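Long-range contact in tRNA (uracil(54)-C(5))-methyltransferase (Pyrococcus abyssi, PDB 2JJQ), which methylates carbon 5 of uridine 54 in tRNA, using S-adenosyl-L-methionine as the methyl donor and leaving S-adenosyl-L-homocysteine: residues K187-E199 / M207-D219. Residues are numbered along the deposited sequence; the frame is centred on the assembly and turned at random.
Sequences KDEGFLRYMVLRE and MVNFVTKEGNLPD
Val211 O takes two backbone N-H groups from the facing strand, Arg193 N at 2.9 Å and Tyr194 N at 3.1 Å. Two successive residues thus face one, a classic beta bulge that shifts the register by a residue. Past it, Tyr194, Val196 and Arg198 form antiparallel hydrogen-bonded pairs with Val211, Asn209 and Met207. The side chain of Arg193 folds back, and its NE and NH2 both grip Gly190 O side-on, the oxygen lying in the guanidinium plane; NH2 uses a carbonyl lone pair, whereas NE comes from above the carbonyl plane. Lys213 CG covers one guanidinium face, 3.5 Å from Arg193 CZ, and Lys213 NZ hydrogen-bonds to Asn234 O.

Just before the bulge in the chain, Phe191 has its CG anti to the backbone N (chi1 170°), which lays the ring alongside Thr212. Thr212 CB sits over one ring face, 3.7 Å from the Phe191 centroid, a CH-pi contact, while Leu217 CD1 meets Phe191 CE2 at 3.7 Å. Gly215 CA packs against Phe191 CE1 at 3.4 Å.

On the Leu192, Met195 and Leu197 face, Val208 CG2 presses tightly on Met195 CG (3.4 Å), and Met195 SD lies obliquely to the Phe210 ring as a Met-aromatic contact. Helix 162-178 covers this face through Ala167 and Leu171. With strand 130-136 beside 192-199 and strand 228-233 beside 206-212, the pair is a bulged antiparallel beta hairpin forming the second and third strands of a five-stranded mixed sheet.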
ATOM      1  N   LYS A 187      13.623 -25.690   5.741  1.00 29.94           N
ATOM      2  CA  LYS A 187      12.867 -26.922   5.563  1.00 30.66           C
ATOM      3  C   LYS A 187      11.399 -26.635   5.329  1.00 30.42           C
ATOM      4  O   LYS A 187      10.611 -27.541   4.962  1.00 30.46           O
ATOM      5  CB  LYS A 187      13.038 -27.827   6.800  1.00 31.72           C
ATOM      6  CG  LYS A 187      14.473 -28.343   6.976  1.00 34.70           C
ATOM      7  CD  LYS A 187      14.703 -28.932   8.366  1.00 41.83           C
ATOM      8  CE  LYS A 187      13.931 -30.221   8.564  1.00 42.56           C
ATOM      9  NZ  LYS A 187      14.707 -31.174   9.428  1.00 45.90           N
ATOM     10  N   ASP A 188      11.023 -25.372   5.537  1.00 29.92           N
ATOM     11  CA  ASP A 188       9.614 -25.000   5.480  1.00 30.64           C
ATOM     12  C   ASP A 188       8.774 -25.824   6.430  1.00 28.95           C
ATOM     13  O   ASP A 188       7.732 -26.373   6.051  1.00 29.41           O
ATOM     14  CB  ASP A 188       9.056 -25.172   4.084  1.00 31.87           C
ATOM     15  CG  ASP A 188       8.917 -23.885   3.380  1.00 36.96           C
ATOM     16  OD1 ASP A 188       9.704 -22.952   3.689  1.00 42.50           O
ATOM     17  OD2 ASP A 188       7.993 -23.804   2.535  1.00 43.18           O
ATOM     18  N   GLU A 189       9.222 -25.870   7.668  1.00 28.53           N
ATOM     19  CA  GLU A 189       8.504 -26.535   8.722  1.00 28.94           C
ATOM     20  C   GLU A 189       8.360 -25.565   9.876  1.00 27.51           C
ATOM     21  O   GLU A 189       9.119 -24.602   9.987  1.00 27.99           O
ATOM     22  CB  GLU A 189       9.278 -27.763   9.164  1.00 29.23           C
ATOM     23  CG  GLU A 189       9.336 -28.827   8.049  1.00 33.55           C
ATOM     24  CD  GLU A 189      10.208 -30.045   8.389  1.00 39.31           C
ATOM     25  OE1 GLU A 189      10.873 -30.059   9.459  1.00 38.69           O
ATOM     26  OE2 GLU A 189      10.224 -30.992   7.558  1.00 41.89           O
ATOM     27  N   GLY A 190       7.413 -25.845  10.762  1.00 26.81           N
ATOM     28  CA  GLY A 190       7.205 -24.980  11.919  1.00 23.68           C
ATOM     29  C   GLY A 190       5.813 -24.371  11.906  1.00 22.70           C
ATOM     30  O   GLY A 190       5.214 -24.193  10.824  1.00 22.81           O
ATOM     31  N   PHE A 191       5.295 -24.068  13.105  1.00 20.34           N
ATOM     32  CA  PHE A 191       3.877 -23.749  13.257  1.00 19.29           C
ATOM     33  C   PHE A 191       3.647 -22.268  12.978  1.00 18.39           C
ATOM     34  O   PHE A 191       2.872 -21.925  12.092  1.00 18.65           O
ATOM     35  CB  PHE A 191       3.409 -24.119  14.675  1.00 19.00           C
ATOM     36  CG  PHE A 191       2.021 -23.625  15.027  1.00 18.25           C
ATOM     37  CD1 PHE A 191       0.908 -24.130  14.368  1.00 17.00           C
ATOM     38  CD2 PHE A 191       1.851 -22.692  16.059  1.00 21.36           C
ATOM     39  CE1 PHE A 191      -0.366 -23.689  14.705  1.00 19.86           C
ATOM     40  CE2 PHE A 191       0.584 -22.237  16.409  1.00 20.01           C
ATOM     41  CZ  PHE A 191      -0.513 -22.721  15.743  1.00 19.55           C
ATOM     42  N   LEU A 192       4.323 -21.399  13.714  1.00 17.87           N
ATOM     43  CA  LEU A 192       4.066 -19.971  13.579  1.00 20.02           C
ATOM     44  C   LEU A 192       4.834 -19.374  12.366  1.00 19.75           C
ATOM     45  O   LEU A 192       6.044 -19.539  12.262  1.00 19.98           O
ATOM     46  CB  LEU A 192       4.442 -19.275  14.912  1.00 20.73           C
ATOM     47  CG  LEU A 192       4.209 -17.789  15.108  1.00 24.65           C
ATOM     48  CD1 LEU A 192       2.750 -17.441  14.729  1.00 24.98           C
ATOM     49  CD2 LEU A 192       4.514 -17.439  16.589  1.00 25.33           C
ATOM     50  N   ARG A 193       4.141 -18.678  11.461  1.00 18.98           N
ATOM     51  CA  ARG A 193       4.793 -18.153  10.237  1.00 18.17           C
ATOM     52  C   ARG A 193       4.909 -16.608  10.228  1.00 17.41           C
ATOM     53  O   ARG A 193       5.991 -16.080   9.967  1.00 17.05           O
ATOM     54  CB  ARG A 193       4.070 -18.648   8.982  1.00 17.21           C
ATOM     55  CG  ARG A 193       3.954 -20.178   8.887  1.00 18.28           C
ATOM     56  CD  ARG A 193       5.384 -20.796   8.869  1.00 19.69           C
ATOM     57  NE  ARG A 193       5.457 -22.261   8.886  1.00 23.05           N
ATOM     58  CZ  ARG A 193       5.578 -23.005   7.789  1.00 22.21           C
ATOM     59  NH1 ARG A 193       5.576 -22.409   6.614  1.00 24.04           N
ATOM     60  NH2 ARG A 193       5.661 -24.331   7.870  1.00 22.77           N
ATOM     61  N   TYR A 194       3.805 -15.890  10.485  1.00 15.45           N
ATOM     62  CA  TYR A 194       3.807 -14.425  10.446  1.00 13.94           C
ATOM     63  C   TYR A 194       3.045 -13.853  11.624  1.00 14.73           C
ATOM     64  O   TYR A 194       2.045 -14.458  12.074  1.00 14.44           O
ATOM     65  CB  TYR A 194       3.110 -13.880   9.154  1.00 14.60           C
ATOM     66  CG  TYR A 194       3.883 -14.137   7.876  1.00 14.65           C
ATOM     67  CD1 TYR A 194       4.865 -13.259   7.452  1.00 18.23           C
ATOM     68  CD2 TYR A 194       3.612 -15.256   7.106  1.00 16.32           C
ATOM     69  CE1 TYR A 194       5.586 -13.506   6.304  1.00 17.46           C
ATOM     70  CE2 TYR A 194       4.339 -15.522   5.913  1.00 19.73           C
ATOM     71  CZ  TYR A 194       5.325 -14.626   5.533  1.00 21.12           C
ATOM     72  OH  TYR A 194       6.062 -14.855   4.387  1.00 20.24           O
ATOM     73  N   MET A 195       3.472 -12.671  12.071  1.00 13.86           N
ATOM     74  CA  MET A 195       2.672 -11.842  12.949  1.00 15.10           C
ATOM     75  C   MET A 195       2.352 -10.617  12.093  1.00 14.79           C
ATOM     76  O   MET A 195       3.265  -9.899  11.712  1.00 13.92           O
ATOM     77  CB  MET A 195       3.476 -11.367  14.158  1.00 14.56           C
ATOM     78  CG  MET A 195       2.723 -10.252  14.957  1.00 18.02           C
ATOM     79  SD  MET A 195       3.360  -9.891  16.610  1.00 19.52           S
ATOM     80  CE  MET A 195       4.923  -9.075  16.224  1.00 16.56           C
ATOM     81  N   VAL A 196       1.082 -10.424  11.758  1.00 13.92           N
ATOM     82  CA  VAL A 196       0.705  -9.228  10.974  1.00 14.36           C
ATOM     83  C   VAL A 196       0.125  -8.219  11.942  1.00 15.09           C
ATOM     84  O   VAL A 196      -0.775  -8.562  12.736  1.00 15.01           O
ATOM     85  CB  VAL A 196      -0.357  -9.567   9.903  1.00 15.47           C
ATOM     86  CG1 VAL A 196      -0.835  -8.230   9.183  1.00 14.14           C
ATOM     87  CG2 VAL A 196       0.138 -10.620   8.896  1.00 15.92           C
ATOM     88  N   LEU A 197       0.643  -7.001  11.948  1.00 13.48           N
ATOM     89  CA  LEU A 197       0.200  -6.016  12.914  1.00 14.53           C
ATOM     90  C   LEU A 197      -0.550  -4.936  12.145  1.00 14.77           C
ATOM     91  O   LEU A 197      -0.089  -4.493  11.098  1.00 13.33           O
ATOM     92  CB  LEU A 197       1.421  -5.395  13.600  1.00 16.46           C
ATOM     93  CG  LEU A 197       2.051  -6.166  14.748  1.00 22.62           C
ATOM     94  CD1 LEU A 197       3.423  -5.520  15.107  1.00 26.73           C
ATOM     95  CD2 LEU A 197       1.080  -6.037  15.956  1.00 23.42           C
ATOM     96  N   ARG A 198      -1.714  -4.532  12.640  1.00 12.76           N
ATOM     97  CA  ARG A 198      -2.427  -3.416  12.037  1.00 12.83           C
ATOM     98  C   ARG A 198      -2.804  -2.428  13.102  1.00 12.67           C
ATOM     99  O   ARG A 198      -3.018  -2.814  14.279  1.00 12.90           O
ATOM    100  CB  ARG A 198      -3.671  -3.925  11.293  1.00 10.82           C
ATOM    101  CG  ARG A 198      -3.290  -4.960  10.236  1.00 14.60           C
ATOM    102  CD  ARG A 198      -4.439  -5.401   9.362  1.00 18.61           C
ATOM    103  NE  ARG A 198      -4.722  -4.334   8.397  1.00 22.68           N
ATOM    104  CZ  ARG A 198      -5.416  -4.492   7.275  1.00 25.01           C
ATOM    105  NH1 ARG A 198      -5.924  -5.682   6.961  1.00 20.26           N
ATOM    106  NH2 ARG A 198      -5.615  -3.437   6.496  1.00 19.58           N
ATOM    107  N   GLU A 199      -2.890  -1.143  12.744  1.00 11.78           N
ATOM    108  CA  GLU A 199      -3.399  -0.209  13.721  1.00 14.26           C
ATOM    109  C   GLU A 199      -4.111   0.972  13.106  1.00 13.96           C
ATOM    110  O   GLU A 199      -3.822   1.350  11.960  1.00 15.29           O
ATOM    111  CB  GLU A 199      -2.318   0.271  14.709  1.00 15.54           C
ATOM    112  CG  GLU A 199      -1.434   1.314  14.250  1.00 19.41           C
ATOM    113  CD  GLU A 199      -0.392   1.716  15.330  1.00 23.10           C
ATOM    114  OE1 GLU A 199      -0.555   1.383  16.538  1.00 21.50           O
ATOM    115  OE2 GLU A 199       0.602   2.356  14.942  1.00 20.21           O
ATOM    116  N   MET A 207      -4.649  -4.301  16.078  1.00 11.68           N
ATOM    117  CA  MET A 207      -4.983  -5.703  15.807  1.00 11.43           C
ATOM    118  C   MET A 207      -3.709  -6.505  15.512  1.00 12.24           C
ATOM    119  O   MET A 207      -2.818  -6.036  14.792  1.00 11.93           O
ATOM    120  CB  MET A 207      -5.895  -5.752  14.579  1.00 11.15           C
ATOM    121  CG  MET A 207      -6.072  -7.216  14.010  1.00 11.50           C
ATOM    122  SD  MET A 207      -7.116  -7.157  12.532  1.00 18.18           S
ATOM    123  CE  MET A 207      -8.681  -6.721  13.318  1.00 13.02           C
ATOM    124  N   VAL A 208      -3.589  -7.702  16.100  1.00 12.40           N
ATOM    125  CA  VAL A 208      -2.458  -8.565  15.777  1.00 13.54           C
ATOM    126  C   VAL A 208      -3.046  -9.843  15.221  1.00 14.56           C
ATOM    127  O   VAL A 208      -4.075 -10.306  15.704  1.00 15.31           O
ATOM    128  CB  VAL A 208      -1.522  -8.795  16.950  1.00 14.88           C
ATOM    129  CG1 VAL A 208      -2.223  -9.544  18.059  1.00 16.46           C
ATOM    130  CG2 VAL A 208      -0.274  -9.555  16.488  1.00 17.54           C
ATOM    131  N   ASN A 209      -2.423 -10.388  14.185  1.00 13.71           N
ATOM    132  CA  ASN A 209      -2.907 -11.584  13.536  1.00 14.83           C
ATOM    133  C   ASN A 209      -1.731 -12.559  13.416  1.00 14.94           C
ATOM    134  O   ASN A 209      -0.713 -12.236  12.808  1.00 15.66           O
ATOM    135  CB  ASN A 209      -3.456 -11.232  12.139  1.00 14.57           C
ATOM    136  CG  ASN A 209      -3.912 -12.455  11.346  1.00 15.46           C
ATOM    137  OD1 ASN A 209      -4.343 -13.451  11.909  1.00 16.83           O
ATOM    138  ND2 ASN A 209      -3.872 -12.355  10.022  1.00 14.97           N
ATOM    139  N   PHE A 210      -1.863 -13.721  14.036  1.00 13.43           N
ATOM    140  CA  PHE A 210      -0.854 -14.804  13.978  1.00 14.55           C
ATOM    141  C   PHE A 210      -1.236 -15.736  12.888  1.00 15.25           C
ATOM    142  O   PHE A 210      -2.290 -16.390  12.948  1.00 15.32           O
ATOM    143  CB  PHE A 210      -0.768 -15.528  15.356  1.00 16.07           C
ATOM    144  CG  PHE A 210      -0.393 -14.576  16.473  1.00 15.40           C
ATOM    145  CD1 PHE A 210       0.875 -13.978  16.487  1.00 19.26           C
ATOM    146  CD2 PHE A 210      -1.317 -14.205  17.435  1.00 16.63           C
ATOM    147  CE1 PHE A 210       1.234 -13.042  17.491  1.00 18.52           C
ATOM    148  CE2 PHE A 210      -0.965 -13.269  18.429  1.00 16.43           C
ATOM    149  CZ  PHE A 210       0.299 -12.694  18.443  1.00 18.31           C
ATOM    150  N   VAL A 211      -0.399 -15.799  11.845  1.00 13.82           N
ATOM    151  CA  VAL A 211      -0.669 -16.695  10.751  1.00 14.64           C
ATOM    152  C   VAL A 211       0.198 -17.929  10.954  1.00 14.23           C
ATOM    153  O   VAL A 211       1.400 -17.806  11.135  1.00 15.34           O
ATOM    154  CB  VAL A 211      -0.315 -16.026   9.374  1.00 14.97           C
ATOM    155  CG1 VAL A 211      -0.595 -16.952   8.236  1.00 16.57           C
ATOM    156  CG2 VAL A 211      -1.060 -14.621   9.198  1.00 14.19           C
ATOM    157  N   THR A 212      -0.429 -19.106  10.919  1.00 14.81           N
ATOM    158  CA  THR A 212       0.217 -20.349  11.251  1.00 15.63           C
ATOM    159  C   THR A 212      -0.147 -21.456  10.257  1.00 17.56           C
ATOM    160  O   THR A 212      -1.033 -21.319   9.390  1.00 16.62           O
ATOM    161  CB  THR A 212      -0.231 -20.824  12.655  1.00 16.82           C
ATOM    162  OG1 THR A 212      -1.528 -21.399  12.534  1.00 16.97           O
ATOM    163  CG2 THR A 212      -0.260 -19.641  13.708  1.00 16.19           C
ATOM    164  N   LYS A 213       0.554 -22.579  10.373  1.00 18.72           N
ATOM    165  CA  LYS A 213       0.084 -23.784   9.746  1.00 20.76           C
ATOM    166  C   LYS A 213      -0.915 -24.492  10.697  1.00 22.68           C
ATOM    167  O   LYS A 213      -1.298 -23.951  11.754  1.00 21.01           O
ATOM    168  CB  LYS A 213       1.290 -24.658   9.369  1.00 22.01           C
ATOM    169  CG  LYS A 213       2.278 -23.928   8.441  1.00 21.70           C
ATOM    170  CD  LYS A 213       1.655 -23.407   7.143  1.00 26.52           C
ATOM    171  CE  LYS A 213       1.312 -24.507   6.166  1.00 29.05           C
ATOM    172  NZ  LYS A 213       0.676 -24.013   4.891  1.00 31.06           N
ATOM    173  N   GLU A 214      -1.358 -25.684  10.325  1.00 24.53           N
ATOM    174  CA  GLU A 214      -2.280 -26.460  11.168  1.00 26.70           C
ATOM    175  C   GLU A 214      -1.644 -26.742  12.532  1.00 25.21           C
ATOM    176  O   GLU A 214      -0.434 -26.956  12.658  1.00 25.01           O
ATOM    177  CB  GLU A 214      -2.702 -27.750  10.433  1.00 27.77           C
ATOM    178  CG  GLU A 214      -3.525 -27.549   9.115  1.00 34.40           C
ATOM    179  CD  GLU A 214      -2.661 -27.233   7.864  1.00 40.72           C
ATOM    180  OE1 GLU A 214      -1.415 -27.014   7.999  1.00 40.62           O
ATOM    181  OE2 GLU A 214      -3.236 -27.213   6.730  1.00 45.43           O
ATOM    182  N   GLY A 215      -2.432 -26.689  13.589  1.00 25.35           N
ATOM    183  CA  GLY A 215      -1.836 -26.714  14.899  1.00 24.75           C
ATOM    184  C   GLY A 215      -2.808 -26.124  15.896  1.00 24.11           C
ATOM    185  O   GLY A 215      -3.982 -25.933  15.597  1.00 24.76           O
ATOM    186  N   ASN A 216      -2.296 -25.814  17.069  1.00 24.47           N
ATOM    187  CA  ASN A 216      -3.087 -25.270  18.158  1.00 25.45           C
ATOM    188  C   ASN A 216      -2.345 -24.092  18.772  1.00 23.74           C
ATOM    189  O   ASN A 216      -1.301 -24.250  19.409  1.00 22.69           O
ATOM    190  CB  ASN A 216      -3.294 -26.398  19.194  1.00 27.19           C
ATOM    191  CG  ASN A 216      -3.934 -27.658  18.570  1.00 33.16           C
ATOM    192  OD1 ASN A 216      -3.263 -28.692  18.349  1.00 39.72           O
ATOM    193  ND2 ASN A 216      -5.222 -27.564  18.254  1.00 37.65           N
ATOM    194  N   LEU A 217      -2.862 -22.888  18.575  1.00 21.34           N
ATOM    195  CA  LEU A 217      -2.180 -21.721  19.092  1.00 21.17           C
ATOM    196  C   LEU A 217      -2.482 -21.621  20.598  1.00 21.84           C
ATOM    197  O   LEU A 217      -3.660 -21.605  20.988  1.00 21.57           O
ATOM    198  CB  LEU A 217      -2.730 -20.463  18.386  1.00 20.78           C
ATOM    199  CG  LEU A 217      -1.984 -19.178  18.743  1.00 17.89           C
ATOM    200  CD1 LEU A 217      -0.550 -19.157  18.173  1.00 16.87           C
ATOM    201  CD2 LEU A 217      -2.802 -17.935  18.284  1.00 17.36           C
ATOM    202  N   PRO A 218      -1.437 -21.575  21.431  1.00 22.98           N
ATOM    203  CA  PRO A 218      -1.603 -21.266  22.849  1.00 23.48           C
ATOM    204  C   PRO A 218      -2.406 -19.960  23.044  1.00 24.51           C
ATOM    205  O   PRO A 218      -2.293 -19.032  22.244  1.00 23.56           O
ATOM    206  CB  PRO A 218      -0.170 -21.067  23.328  1.00 23.76           C
ATOM    207  CG  PRO A 218       0.653 -21.988  22.390  1.00 24.33           C
ATOM    208  CD  PRO A 218      -0.020 -21.760  21.060  1.00 23.62           C
ATOM    209  N   ASP A 219      -3.217 -19.908  24.105  1.00 23.68           N
ATOM    210  CA  ASP A 219      -3.976 -18.710  24.460  1.00 22.98           C
ATOM    211  C   ASP A 219      -3.067 -17.494  24.438  1.00 21.45           C
ATOM    212  O   ASP A 219      -2.120 -17.430  25.194  1.00 21.48           O
ATOM    213  CB  ASP A 219      -4.556 -18.905  25.852  1.00 23.48           C
ATOM    214  CG  ASP A 219      -5.424 -17.763  26.276  1.00 27.73           C
ATOM    215  OD1 ASP A 219      -5.576 -16.780  25.516  1.00 28.42           O
ATOM    216  OD2 ASP A 219      -5.959 -17.857  27.400  1.00 36.86           O
TER